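Long-range contacts in 2-hydroxyisobutanoyl-CoA mutase large subunit (Aquincola tertiaricarbonis, PDB 4R3U), which catalyses, together with its small cobalamin-binding subunit, the B12-dependent isomerisation of 2-hydroxyisobutyryl-CoA and (S)-3-hydroxybutyryl-CoA: residues Ile250-Tyr255 with Pro294-Phe299; Arg337-Cys342 with Gly372-His377. All blocks are in the same frame, centred on the assembly; numbering follows the deposited sequence.

Contact 1. Residues Ile250-Tyr255 with Pro294-Phe299; sequences INISGY and PRLAFF. With 3HC (3-hydroxybutanoyl-coenzyme A), chain E.
With CG anti to the backbone N in both Tyr255 (chi1 -176°) and Phe299 (chi1 168°), two aromatic rings come together beside a pair of adjacent parallel strands of the TIM barrel. Their planes are only 10° from parallel but slid apart, the centroids 4.9 Å from each other. What lies over the face of Phe299 is therefore Tyr255 CB, 3.5 Å from the ring centroid. On the substrate side, Phe299 CE2 comes within 3.4 Å of the thioester oxygen O1 of 3-hydroxybutanoyl-CoA. The same segments supply Asn251 and Arg295 to the substrate site. An alanine in place of Phe299 would probably open a gap beneath Tyr255 CB, leaving the phenol freer to turn and O1 without its contact to CE2. The other face of the sheet carries Ile252 and Phe298, side by side, with Ile252 CB 3.6 Å from Phe298 CD2; helix 264-283 covers them. Backbone hydrogen bonds join the strands, Ile252 N to Ala297 O at 2.8 Å and Phe299 N to Ile252 O at 3.0 Å. The carbonyl oxygen of Phe299 takes a nearly straight bond of 2.7 Å from Gly254 N and a weak one of 3.3 Å from Tyr255 N.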
ATOM      1  N   ILE A 250       2.721  15.312 -27.033  1.00 25.17           N
ATOM      2  CA  ILE A 250       2.305  16.080 -25.861  1.00 22.96           C
ATOM      3  C   ILE A 250       1.702  15.148 -24.830  1.00 25.72           C
ATOM      4  O   ILE A 250       1.188  14.084 -25.149  1.00 28.83           O
ATOM      5  CB  ILE A 250       1.256  17.156 -26.304  1.00 24.82           C
ATOM      6  CG1 ILE A 250       0.959  18.190 -25.185  1.00 23.70           C
ATOM      7  CG2 ILE A 250      -0.054  16.501 -26.880  1.00 26.03           C
ATOM      8  CD1 ILE A 250       0.095  19.410 -25.610  1.00 22.47           C
ATOM      9  N   ASN A 251       1.739  15.593 -23.603  1.00 21.53           N
ATOM     10  CA  ASN A 251       1.094  15.068 -22.438  1.00 20.41           C
ATOM     11  C   ASN A 251       0.427  16.308 -21.895  1.00 26.12           C
ATOM     12  O   ASN A 251       1.120  17.176 -21.320  1.00 24.54           O
ATOM     13  CB  ASN A 251       2.104  14.526 -21.418  1.00 17.12           C
ATOM     14  CG  ASN A 251       2.301  13.041 -21.467  1.00 28.12           C
ATOM     15  OD1 ASN A 251       1.860  12.318 -22.366  1.00 30.09           O
ATOM     16  ND2 ASN A 251       3.000  12.557 -20.510  1.00 21.89           N
ATOM     17  N   ILE A 252      -0.897  16.459 -22.197  1.00 23.52           N
ATOM     18  CA  ILE A 252      -1.746  17.541 -21.684  1.00 23.20           C
ATOM     19  C   ILE A 252      -1.869  17.180 -20.198  1.00 27.27           C
ATOM     20  O   ILE A 252      -2.393  16.121 -19.860  1.00 28.30           O
ATOM     21  CB  ILE A 252      -3.097  17.644 -22.441  1.00 27.33           C
ATOM     22  CG1 ILE A 252      -2.861  17.744 -23.960  1.00 29.46           C
ATOM     23  CG2 ILE A 252      -3.915  18.839 -21.941  1.00 28.06           C
ATOM     24  CD1 ILE A 252      -3.988  17.245 -24.866  1.00 29.60           C
ATOM     25  N   SER A 253      -1.269  18.000 -19.338  1.00 22.61           N
ATOM     26  CA  SER A 253      -1.069  17.685 -17.924  1.00 20.29           C
ATOM     27  C   SER A 253      -1.957  18.302 -16.851  1.00 24.17           C
ATOM     28  O   SER A 253      -2.212  19.500 -16.838  1.00 24.32           O
ATOM     29  CB  SER A 253       0.403  17.845 -17.545  1.00 19.33           C
ATOM     30  OG  SER A 253       1.292  17.461 -18.582  1.00 21.62           O
ATOM     31  N   GLY A 254      -2.334  17.465 -15.902  1.00 20.28           N
ATOM     32  CA  GLY A 254      -3.108  17.866 -14.731  1.00 20.13           C
ATOM     33  C   GLY A 254      -2.278  17.778 -13.463  1.00 20.77           C
ATOM     34  O   GLY A 254      -2.529  18.523 -12.508  1.00 18.39           O
ATOM     35  N   TYR A 255      -1.245  16.892 -13.485  1.00 16.91           N
ATOM     36  CA  TYR A 255      -0.333  16.676 -12.376  1.00 17.17           C
ATOM     37  C   TYR A 255       0.126  17.978 -11.671  1.00 23.34           C
ATOM     38  O   TYR A 255      -0.005  18.118 -10.448  1.00 24.27           O
ATOM     39  CB  TYR A 255       0.887  15.828 -12.820  1.00 17.36           C
ATOM     40  CG  TYR A 255       1.825  15.496 -11.669  1.00 17.33           C
ATOM     41  CD1 TYR A 255       1.573  14.414 -10.825  1.00 17.51           C
ATOM     42  CD2 TYR A 255       2.919  16.311 -11.377  1.00 17.81           C
ATOM     43  CE1 TYR A 255       2.370  14.162  -9.708  1.00 16.74           C
ATOM     44  CE2 TYR A 255       3.732  16.062 -10.268  1.00 18.23           C
ATOM     45  CZ  TYR A 255       3.454  14.987  -9.433  1.00 23.09           C
ATOM     46  OH  TYR A 255       4.256  14.728  -8.340  1.00 21.82           O
ATOM     47  N   PRO A 294      -5.682  10.557 -32.136  1.00 30.92           N
ATOM     48  CA  PRO A 294      -5.270   9.234 -31.615  1.00 30.71           C
ATOM     49  C   PRO A 294      -3.945   9.234 -30.837  1.00 34.32           C
ATOM     50  O   PRO A 294      -3.787   8.441 -29.908  1.00 31.64           O
ATOM     51  CB  PRO A 294      -5.155   8.380 -32.881  1.00 33.77           C
ATOM     52  CG  PRO A 294      -6.030   9.030 -33.867  1.00 39.03           C
ATOM     53  CD  PRO A 294      -5.920  10.489 -33.594  1.00 34.03           C
ATOM     54  N   ARG A 295      -3.021  10.152 -31.210  1.00 32.68           N
ATOM     55  CA  ARG A 295      -1.686  10.322 -30.635  1.00 32.56           C
ATOM     56  C   ARG A 295      -1.561  11.340 -29.488  1.00 39.01           C
ATOM     57  O   ARG A 295      -0.496  11.437 -28.859  1.00 37.96           O
ATOM     58  CB  ARG A 295      -0.644  10.572 -31.728  1.00 32.78           C
ATOM     59  CG  ARG A 295      -0.123   9.288 -32.379  1.00 36.69           C
ATOM     60  CD  ARG A 295       0.827   8.553 -31.449  1.00 43.53           C
ATOM     61  NE  ARG A 295       0.906   7.145 -31.801  1.00 55.20           N
ATOM     62  CZ  ARG A 295       1.326   6.186 -30.991  1.00 63.06           C
ATOM     63  NH1 ARG A 295       1.360   4.933 -31.406  1.00 63.87           N
ATOM     64  NH2 ARG A 295       1.726   6.474 -29.762  1.00 40.37           N
ATOM     65  N   LEU A 296      -2.660  12.065 -29.175  1.00 35.58           N
ATOM     66  CA  LEU A 296      -2.672  12.976 -28.034  1.00 32.65           C
ATOM     67  C   LEU A 296      -2.632  12.096 -26.788  1.00 35.70           C
ATOM     68  O   LEU A 296      -3.108  10.953 -26.814  1.00 37.50           O
ATOM     69  CB  LEU A 296      -3.956  13.838 -28.007  1.00 32.43           C
ATOM     70  CG  LEU A 296      -4.149  14.889 -29.101  1.00 36.40           C
ATOM     71  CD1 LEU A 296      -5.568  15.429 -29.074  1.00 37.03           C
ATOM     72  CD2 LEU A 296      -3.143  16.025 -28.959  1.00 33.47           C
ATOM     73  N   ALA A 297      -2.061  12.614 -25.707  1.00 29.63           N
ATOM     74  CA  ALA A 297      -1.934  11.900 -24.435  1.00 27.35           C
ATOM     75  C   ALA A 297      -1.975  12.905 -23.296  1.00 28.35           C
ATOM     76  O   ALA A 297      -1.843  14.123 -23.515  1.00 27.77           O
ATOM     77  CB  ALA A 297      -0.643  11.080 -24.402  1.00 27.70           C
ATOM     78  N   PHE A 298      -2.188  12.396 -22.086  1.00 23.07           N
ATOM     79  CA  PHE A 298      -2.345  13.182 -20.854  1.00 21.53           C
ATOM     80  C   PHE A 298      -1.421  12.720 -19.734  1.00 22.97           C
ATOM     81  O   PHE A 298      -0.789  11.660 -19.823  1.00 22.70           O
ATOM     82  CB  PHE A 298      -3.812  13.104 -20.394  1.00 22.76           C
ATOM     83  CG  PHE A 298      -4.777  13.697 -21.381  1.00 24.21           C
ATOM     84  CD1 PHE A 298      -5.219  12.958 -22.479  1.00 26.18           C
ATOM     85  CD2 PHE A 298      -5.213  15.005 -21.246  1.00 25.75           C
ATOM     86  CE1 PHE A 298      -6.066  13.531 -23.429  1.00 27.67           C
ATOM     87  CE2 PHE A 298      -6.086  15.568 -22.189  1.00 28.98           C
ATOM     88  CZ  PHE A 298      -6.495  14.830 -23.273  1.00 27.13           C
ATOM     89  N   PHE A 299      -1.342  13.531 -18.684  1.00 19.87           N
ATOM     90  CA  PHE A 299      -0.543  13.238 -17.500  1.00 18.68           C
ATOM     91  C   PHE A 299      -1.307  13.718 -16.272  1.00 19.74           C
ATOM     92  O   PHE A 299      -1.588  14.909 -16.121  1.00 18.20           O
ATOM     93  CB  PHE A 299       0.870  13.869 -17.622  1.00 19.80           C
ATOM     94  CG  PHE A 299       1.748  13.907 -16.385  1.00 19.53           C
ATOM     95  CD1 PHE A 299       1.766  12.844 -15.484  1.00 20.45           C
ATOM     96  CD2 PHE A 299       2.610  14.968 -16.164  1.00 20.04           C
ATOM     97  CE1 PHE A 299       2.590  12.868 -14.366  1.00 20.81           C
ATOM     98  CE2 PHE A 299       3.457  14.984 -15.046  1.00 21.29           C
ATOM     99  CZ  PHE A 299       3.462  13.921 -14.167  1.00 19.72           C
TER
HETATM  100  N1A 3HC E 801      -3.002  -4.670 -25.854  0.50 46.88           N
HETATM  101  C2A 3HC E 801      -2.317  -4.468 -27.152  0.50 45.91           C
HETATM  102  N3A 3HC E 801      -1.398  -3.323 -27.123  0.50 44.89           N
HETATM  103  C4A 3HC E 801      -1.225  -2.579 -26.004  0.50 45.41           C
HETATM  104  C5A 3HC E 801      -1.900  -2.835 -24.863  0.50 46.16           C
HETATM  105  C6A 3HC E 801      -2.786  -3.853 -24.808  0.50 45.41           C
HETATM  106  N6A 3HC E 801      -3.425  -4.055 -23.656  0.50 43.70           N
HETATM  107  N7A 3HC E 801      -1.500  -1.938 -23.957  0.50 44.40           N
HETATM  108  C8A 3HC E 801      -0.591  -1.150 -24.523  0.50 42.80           C
HETATM  109  N9A 3HC E 801      -0.444  -1.523 -25.790  0.50 42.50           N
HETATM  110  C1B 3HC E 801       0.452  -0.955 -26.843  0.50 38.06           C
HETATM  111  C2B 3HC E 801       0.088   0.468 -27.213  0.50 35.54           C
HETATM  112  O2B 3HC E 801      -0.914   0.510 -28.234  0.50 35.58           O
HETATM  113  C3B 3HC E 801       1.419   1.021 -27.696  0.50 38.73           C
HETATM  114  O3B 3HC E 801       1.674   0.628 -29.067  0.50 44.84           O
HETATM  115  P3B 3HC E 801       2.235   1.642 -30.191  0.50 43.89           P
HETATM  116  O7A 3HC E 801       3.542   2.059 -29.643  0.50 45.33           O
HETATM  117  O8A 3HC E 801       2.316   0.759 -31.381  0.50 47.76           O
HETATM  118  O9A 3HC E 801       1.182   2.681 -30.239  0.50 39.49           O
HETATM  119  C4B 3HC E 801       2.438   0.318 -26.806  0.50 36.96           C
HETATM  120  O4B 3HC E 801       1.801  -0.905 -26.326  0.50 38.51           O
HETATM  121  C5B 3HC E 801       2.885   1.228 -25.647  0.50 34.44           C
HETATM  122  O5B 3HC E 801       1.823   1.350 -24.675  0.50 33.39           O
HETATM  123  P1A 3HC E 801       1.089   2.757 -24.309  0.50 33.76           P
HETATM  124  O1A 3HC E 801       1.161   3.723 -25.439  0.50 34.58           O
HETATM  125  O2A 3HC E 801      -0.234   2.448 -23.738  0.50 32.48           O
HETATM  126  O3A 3HC E 801       2.067   3.173 -23.058  0.50 33.55           O
HETATM  127  P2A 3HC E 801       3.334   4.190 -23.087  0.50 29.74           P
HETATM  128  O4A 3HC E 801       3.931   4.199 -21.744  0.50 28.43           O
HETATM  129  O5A 3HC E 801       4.211   3.931 -24.255  0.50 33.02           O
HETATM  130  O6A 3HC E 801       2.593   5.562 -23.354  0.50 28.82           O
HETATM  131  CBP 3HC E 801       1.593   7.712 -22.854  0.50 27.99           C
HETATM  132  CCP 3HC E 801       1.756   6.244 -22.404  0.50 29.25           C
HETATM  133  CDP 3HC E 801       0.774   7.684 -24.151  0.50 26.17           C
HETATM  134  CEP 3HC E 801       0.783   8.480 -21.803  0.50 28.00           C
HETATM  135  CAP 3HC E 801       2.983   8.384 -23.115  0.50 27.59           C
HETATM  136  OAP 3HC E 801       2.905   9.718 -23.664  0.50 27.43           O
HETATM  137  C9P 3HC E 801       4.031   8.285 -21.969  0.50 28.49           C
HETATM  138  O9P 3HC E 801       4.787   7.315 -21.877  0.50 29.02           O
HETATM  139  N8P 3HC E 801       4.125   9.351 -21.158  0.50 28.88           N
HETATM  140  C7P 3HC E 801       5.125   9.403 -20.085  0.50 26.92           C
HETATM  141  C6P 3HC E 801       5.190  10.803 -19.491  0.50 24.04           C
HETATM  142  C5P 3HC E 801       6.145  10.884 -18.296  0.50 21.79           C
HETATM  143  O5P 3HC E 801       6.702   9.891 -17.820  0.50 21.65           O
HETATM  144  N4P 3HC E 801       6.304  12.131 -17.840  0.50 20.57           N
HETATM  145  C3P 3HC E 801       7.151  12.440 -16.697  0.50 22.35           C
HETATM  146  C2P 3HC E 801       6.659  13.731 -16.101  0.50 22.78           C
HETATM  147  S1P 3HC E 801       7.581  14.175 -14.598  0.50 26.37           S
HETATM  148  C1  3HC E 801       6.740  15.732 -14.268  0.50 27.73           C
HETATM  149  O1  3HC E 801       6.443  16.546 -15.140  0.50 27.03           O
HETATM  150  C2  3HC E 801       6.307  15.983 -12.813  0.50 29.36           C
HETATM  151  C3  3HC E 801       7.471  16.434 -11.927  0.50 31.51           C
HETATM  152  O3  3HC E 801       8.502  15.454 -11.969  0.50 33.43           O
HETATM  153  C4  3HC E 801       8.012  17.803 -12.365  0.50 31.00           C

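Contact 2. Residues Arg337-Cys342 with Gly372-His377; sequences RLRFHC and GAQSLH. With 3KK (S-{(3R,5R,9R)-1-[(2R,3S,4R,5R)-5-(6-amino-9H-purin-9-yl)-4-hydroxy-3-(phosphonooxy)tetrahydrofuran-2-yl]-3,5,9-trihydroxy-8,8-dimethyl-3,5-dioxido-10,14-dioxo-2,4,6-trioxa-11,15-diaza-3lambda~5~,5lambda~5~-diphosphaheptadecan-17-yl} 2-hydroxy-2-methylpropanethioate), chain F.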
ATOM      1  N   ARG A 337     -10.234   7.617 -27.306  1.00 32.95           N
ATOM      2  CA  ARG A 337      -9.616   6.906 -26.187  1.00 32.21           C
ATOM      3  C   ARG A 337      -8.453   7.653 -25.521  1.00 35.11           C
ATOM      4  O   ARG A 337      -7.398   7.850 -26.131  1.00 34.99           O
ATOM      5  CB  ARG A 337      -9.361   5.393 -26.424  1.00 31.83           C
ATOM      6  CG  ARG A 337      -8.416   5.019 -27.554  1.00 38.30           C
ATOM      7  CD  ARG A 337      -7.022   4.645 -27.076  1.00 43.97           C
ATOM      8  NE  ARG A 337      -6.036   4.619 -28.174  1.00 53.81           N
ATOM      9  CZ  ARG A 337      -5.377   5.690 -28.634  1.00 57.12           C
ATOM     10  NH1 ARG A 337      -5.605   6.891 -28.120  1.00 28.42           N
ATOM     11  NH2 ARG A 337      -4.490   5.562 -29.613  1.00 41.28           N
ATOM     12  N   LEU A 338      -8.682   8.097 -24.265  1.00 29.89           N
ATOM     13  CA  LEU A 338      -7.709   8.821 -23.459  1.00 27.81           C
ATOM     14  C   LEU A 338      -6.653   7.866 -22.943  1.00 30.14           C
ATOM     15  O   LEU A 338      -6.977   6.860 -22.316  1.00 30.83           O
ATOM     16  CB  LEU A 338      -8.411   9.563 -22.285  1.00 26.88           C
ATOM     17  CG  LEU A 338      -7.558  10.481 -21.401  1.00 28.37           C
ATOM     18  CD1 LEU A 338      -8.326  11.715 -20.995  1.00 26.98           C
ATOM     19  CD2 LEU A 338      -7.061   9.746 -20.152  1.00 28.17           C
ATOM     20  N   ARG A 339      -5.398   8.185 -23.224  1.00 26.00           N
ATOM     21  CA  ARG A 339      -4.228   7.445 -22.761  1.00 25.44           C
ATOM     22  C   ARG A 339      -3.527   8.422 -21.821  1.00 29.14           C
ATOM     23  O   ARG A 339      -3.456   9.621 -22.135  1.00 28.30           O
ATOM     24  CB  ARG A 339      -3.275   7.036 -23.921  1.00 24.49           C
ATOM     25  CG  ARG A 339      -3.867   6.084 -24.973  1.00 25.57           C
ATOM     26  CD  ARG A 339      -2.921   5.923 -26.143  1.00 27.02           C
ATOM     27  NE  ARG A 339      -2.522   7.235 -26.661  1.00 29.28           N
ATOM     28  CZ  ARG A 339      -1.338   7.529 -27.183  1.00 28.26           C
ATOM     29  NH1 ARG A 339      -0.404   6.597 -27.303  1.00 25.75           N
ATOM     30  NH2 ARG A 339      -1.082   8.756 -27.593  1.00 26.76           N
ATOM     31  N   PHE A 340      -3.052   7.933 -20.651  1.00 24.82           N
ATOM     32  CA  PHE A 340      -2.399   8.805 -19.677  1.00 23.06           C
ATOM     33  C   PHE A 340      -1.267   8.177 -18.875  1.00 25.13           C
ATOM     34  O   PHE A 340      -1.287   6.978 -18.577  1.00 25.59           O
ATOM     35  CB  PHE A 340      -3.424   9.509 -18.746  1.00 24.14           C
ATOM     36  CG  PHE A 340      -4.010   8.675 -17.626  1.00 24.61           C
ATOM     37  CD1 PHE A 340      -5.039   7.763 -17.873  1.00 27.44           C
ATOM     38  CD2 PHE A 340      -3.581   8.844 -16.310  1.00 24.30           C
ATOM     39  CE1 PHE A 340      -5.617   7.032 -16.825  1.00 26.27           C
ATOM     40  CE2 PHE A 340      -4.134   8.081 -15.270  1.00 25.26           C
ATOM     41  CZ  PHE A 340      -5.155   7.194 -15.531  1.00 23.64           C
ATOM     42  N   HIS A 341      -0.257   9.018 -18.561  1.00 19.80           N
ATOM     43  CA  HIS A 341       0.838   8.689 -17.673  1.00 17.97           C
ATOM     44  C   HIS A 341       0.346   9.197 -16.329  1.00 23.14           C
ATOM     45  O   HIS A 341      -0.381  10.200 -16.256  1.00 23.69           O
ATOM     46  CB  HIS A 341       2.132   9.426 -18.048  1.00 17.43           C
ATOM     47  CG  HIS A 341       3.228   9.291 -17.013  1.00 18.44           C
ATOM     48  ND1 HIS A 341       3.913   8.100 -16.824  1.00 18.72           N
ATOM     49  CD2 HIS A 341       3.683  10.187 -16.114  1.00 18.42           C
ATOM     50  CE1 HIS A 341       4.748   8.310 -15.836  1.00 17.04           C
ATOM     51  NE2 HIS A 341       4.666   9.552 -15.389  1.00 17.39           N
ATOM     52  N   CYS A 342       0.738   8.508 -15.267  1.00 22.10           N
ATOM     53  CA  CYS A 342       0.339   8.878 -13.916  1.00 21.13           C
ATOM     54  C   CYS A 342       1.578   8.945 -13.018  1.00 20.62           C
ATOM     55  O   CYS A 342       2.510   8.166 -13.178  1.00 19.29           O
ATOM     56  CB  CYS A 342      -0.701   7.886 -13.379  1.00 21.26           C
ATOM     57  SG  CYS A 342      -1.466   8.367 -11.813  1.00 24.27           S
ATOM     58  N   GLY A 372      -6.702   2.714 -14.452  1.00 23.38           N
ATOM     59  CA  GLY A 372      -6.388   2.349 -15.835  1.00 23.41           C
ATOM     60  C   GLY A 372      -5.301   3.159 -16.526  1.00 27.15           C
ATOM     61  O   GLY A 372      -5.364   3.360 -17.742  1.00 25.40           O
ATOM     62  N   ALA A 373      -4.260   3.580 -15.763  1.00 23.80           N
ATOM     63  CA  ALA A 373      -3.098   4.335 -16.261  1.00 22.33           C
ATOM     64  C   ALA A 373      -2.272   3.469 -17.243  1.00 25.24           C
ATOM     65  O   ALA A 373      -2.246   2.232 -17.107  1.00 23.13           O
ATOM     66  CB  ALA A 373      -2.244   4.795 -15.095  1.00 21.83           C
ATOM     67  N   GLN A 374      -1.644   4.120 -18.244  1.00 22.84           N
ATOM     68  CA  GLN A 374      -0.847   3.468 -19.309  1.00 23.31           C
ATOM     69  C   GLN A 374       0.608   3.421 -18.939  1.00 28.50           C
ATOM     70  O   GLN A 374       1.376   2.605 -19.477  1.00 29.80           O
ATOM     71  CB  GLN A 374      -0.977   4.240 -20.637  1.00 23.65           C
ATOM     72  CG  GLN A 374      -2.220   3.917 -21.430  1.00 20.41           C
ATOM     73  CD  GLN A 374      -3.505   4.143 -20.686  1.00 28.75           C
ATOM     74  OE1 GLN A 374      -3.939   5.271 -20.464  1.00 30.52           O
ATOM     75  NE2 GLN A 374      -4.109   3.065 -20.229  1.00 24.36           N
ATOM     76  N   SER A 375       0.990   4.363 -18.070  1.00 23.16           N
ATOM     77  CA  SER A 375       2.341   4.580 -17.609  1.00 21.81           C
ATOM     78  C   SER A 375       2.276   5.115 -16.183  1.00 23.22           C
ATOM     79  O   SER A 375       1.343   5.862 -15.826  1.00 23.26           O
ATOM     80  CB  SER A 375       3.055   5.549 -18.551  1.00 22.55           C
ATOM     81  OG  SER A 375       4.423   5.740 -18.234  1.00 22.62           O
ATOM     82  N   LEU A 376       3.249   4.706 -15.350  1.00 19.27           N
ATOM     83  CA  LEU A 376       3.287   5.117 -13.958  1.00 17.45           C
ATOM     84  C   LEU A 376       4.660   5.344 -13.397  1.00 21.01           C
ATOM     85  O   LEU A 376       5.533   4.485 -13.520  1.00 22.36           O
ATOM     86  CB  LEU A 376       2.513   4.107 -13.083  1.00 17.12           C
ATOM     87  CG  LEU A 376       2.413   4.322 -11.550  1.00 18.83           C
ATOM     88  CD1 LEU A 376       1.650   5.597 -11.204  1.00 17.60           C
ATOM     89  CD2 LEU A 376       1.802   3.109 -10.879  1.00 17.83           C
ATOM     90  N   HIS A 377       4.823   6.494 -12.706  1.00 17.03           N
ATOM     91  CA  HIS A 377       5.979   6.817 -11.911  1.00 15.83           C
ATOM     92  C   HIS A 377       5.482   6.776 -10.443  1.00 21.83           C
ATOM     93  O   HIS A 377       4.533   7.485 -10.067  1.00 19.76           O
ATOM     94  CB  HIS A 377       6.523   8.231 -12.216  1.00 15.89           C
ATOM     95  CG  HIS A 377       7.607   8.677 -11.258  1.00 17.67           C
ATOM     96  ND1 HIS A 377       8.958   8.531 -11.566  1.00 18.66           N
ATOM     97  CD2 HIS A 377       7.500   9.230 -10.026  1.00 17.56           C
ATOM     98  CE1 HIS A 377       9.616   8.968 -10.507  1.00 17.47           C
ATOM     99  NE2 HIS A 377       8.787   9.424  -9.567  1.00 17.31           N
TER
HETATM  100  C4  3KK F 802       8.308  17.828 -13.246  0.50  6.91           C
HETATM  101  C3  3KK F 802       7.853  16.388 -13.033  0.50 12.48           C
HETATM  102  C2  3KK F 802       6.917  16.301 -11.830  0.50 14.70           C
HETATM  103  O3  3KK F 802       9.010  15.611 -12.776  0.50 11.40           O
HETATM  104  C1  3KK F 802       7.142  15.810 -14.264  0.50 19.36           C
HETATM  105  O1  3KK F 802       6.337  16.464 -14.931  0.50 19.20           O
HETATM  106  S1P 3KK F 802       7.593  14.141 -14.605  0.50 26.37           S
HETATM  107  C2P 3KK F 802       6.651  13.753 -16.107  0.50 22.78           C
HETATM  108  C3P 3KK F 802       7.136  12.455 -16.703  0.50 22.35           C
HETATM  109  N4P 3KK F 802       6.288  12.142 -17.846  0.50 20.57           N
HETATM  110  C5P 3KK F 802       6.137  10.894 -18.300  0.50 21.79           C
HETATM  111  O5P 3KK F 802       6.698   9.904 -17.822  0.50 21.65           O
HETATM  112  C6P 3KK F 802       5.184  10.806 -19.497  0.50 24.04           C
HETATM  113  C7P 3KK F 802       5.124   9.405 -20.087  0.50 26.92           C
HETATM  114  N8P 3KK F 802       4.126   9.351 -21.162  0.50 28.88           N
HETATM  115  C9P 3KK F 802       4.028   8.279 -21.963  0.50 28.49           C
HETATM  116  O9P 3KK F 802       4.777   7.306 -21.863  0.50 29.02           O
HETATM  117  CAP 3KK F 802       2.985   8.378 -23.114  0.50 27.59           C
HETATM  118  OAP 3KK F 802       2.910   9.711 -23.664  0.50 27.43           O
HETATM  119  CBP 3KK F 802       1.594   7.706 -22.855  0.50 27.99           C
HETATM  120  CDP 3KK F 802       0.774   7.685 -24.154  0.50 26.17           C
HETATM  121  CEP 3KK F 802       0.784   8.471 -21.803  0.50 28.00           C
HETATM  122  CCP 3KK F 802       1.755   6.236 -22.413  0.50 29.25           C
HETATM  123  O6A 3KK F 802       2.598   5.561 -23.363  0.50 28.82           O
HETATM  124  P2A 3KK F 802       3.338   4.187 -23.100  0.50 29.74           P
HETATM  125  O4A 3KK F 802       3.935   4.192 -21.756  0.50 28.43           O
HETATM  126  O5A 3KK F 802       4.215   3.929 -24.268  0.50 33.02           O
HETATM  127  O3A 3KK F 802       2.071   3.171 -23.072  0.50 33.55           O
HETATM  128  P1A 3KK F 802       1.087   2.764 -24.323  0.50 33.76           P
HETATM  129  O1A 3KK F 802       1.165   3.731 -25.451  0.50 34.58           O
HETATM  130  O2A 3KK F 802      -0.236   2.465 -23.750  0.50 32.48           O
HETATM  131  O5B 3KK F 802       1.811   1.353 -24.691  0.50 33.39           O
HETATM  132  C5B 3KK F 802       2.875   1.227 -25.661  0.50 34.44           C
HETATM  133  C4B 3KK F 802       2.428   0.317 -26.819  0.50 36.96           C
HETATM  134  O4B 3KK F 802       1.796  -0.908 -26.337  0.50 38.51           O
HETATM  135  C3B 3KK F 802       1.403   1.017 -27.706  0.50 38.73           C
HETATM  136  O3B 3KK F 802       1.658   0.629 -29.078  0.50 44.84           O
HETATM  137  P3B 3KK F 802       2.226   1.646 -30.197  0.50 43.89           P
HETATM  138  O8A 3KK F 802       1.180   2.693 -30.237  0.50 39.49           O
HETATM  139  O7A 3KK F 802       3.536   2.051 -29.646  0.50 45.33           O
HETATM  140  O9A 3KK F 802       2.301   0.770 -31.391  0.50 47.76           O
HETATM  141  C2B 3KK F 802       0.078   0.456 -27.223  0.50 35.54           C
HETATM  142  O2B 3KK F 802      -0.927   0.498 -28.243  0.50 35.58           O
HETATM  143  C1B 3KK F 802       0.450  -0.967 -26.856  0.50 38.06           C
HETATM  144  N9A 3KK F 802      -0.444  -1.538 -25.805  0.50 42.50           N
HETATM  145  C8A 3KK F 802      -0.603  -1.151 -24.541  0.50 42.80           C
HETATM  146  N7A 3KK F 802      -1.508  -1.944 -23.974  0.50 44.40           N
HETATM  147  C5A 3KK F 802      -1.901  -2.847 -24.878  0.50 46.16           C
HETATM  148  C4A 3KK F 802      -1.229  -2.594 -26.020  0.50 45.41           C
HETATM  149  N3A 3KK F 802      -1.414  -3.351 -27.133  0.50 44.89           N
HETATM  150  C2A 3KK F 802      -2.312  -4.441 -27.113  0.50 45.91           C
HETATM  151  N1A 3KK F 802      -2.995  -4.673 -25.887  0.50 46.88           N
HETATM  152  C6A 3KK F 802      -2.783  -3.869 -24.823  0.50 45.41           C
HETATM  153  N6A 3KK F 802      -3.421  -4.072 -23.670  0.50 43.70           N
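Arg339 meets Gln374 through its backbone, its CA lying against OE1, while its guanidinium lies beside the bound 2-hydroxyisobutyryl-CoA. There the ligand methyl CDP sits over one face of the guanidinium, 3.5 Å from Arg339 NH1, and Asn248 and the carbonyl of Leu296 take hydrogen bonds from NH2. At Phe340 the backbone N gives a 2.8 Å bond to Gln374 OE1, approaching a lone pair of OE1 within the plane of the side-chain amide. The glutamine chain is bent at chi2 (57°), and its NE2 reaches back to Gly372 O at 2.8 Å, so the amide is held at both ends. The Phe340 ring, with CG between the backbone N and the carbonyl carbon (chi1 78°), lies across Ala373, whose CA is 3.9 Å from the ring centroid in a CH-pi contact. These strands belong to a beta-alpha-beta unit of the TIM barrel: 340-344, helix 357-370, then 375-377, with Gly372 forming a Schellman motif at the end of a helix. His341 faces the substrate. Its ND1 shares a 2.8 Å hydrogen bond with Ser375 OG, which also bonds Arg99 NE, and this bond at the ring edge, with the packing on its face, would limit rotation of the imidazole. The ligand carbonyl oxygen O5P sits over the centre of the ring, 3.2 Å from His341 NE2. Cys342 N bonds Ser375 O at 2.8 Å, and Cys342 O receives His377 N at 2.9 Å. On the face away from the ligand, Cys342 CB packs against Leu376 CD1.

The two contacts are neighbours in one parallel sheet, the barrel of the mutase, their centres about 9 Å apart. Along the chain they come in series: 250-255 and 294-299 first, then 337-342 and 372-377. The strands also follow in that order across the sheet, 252-253, 298-302, 340-344 and 375-377. Strands 298-302 and 340-344 adjoin and link the contacts, Phe298 O probably accepting a hydrogen bond from His341 N, while the rings of Phe299 and His341 meet on the substrate side. Both contribute residues to the acyl-CoA pocket, where Arg295 hydrogen-bonds the 3'-phosphate of the CoA. At a separate ligand, 5'-deoxyadenosine, Tyr255 and His377 make contact.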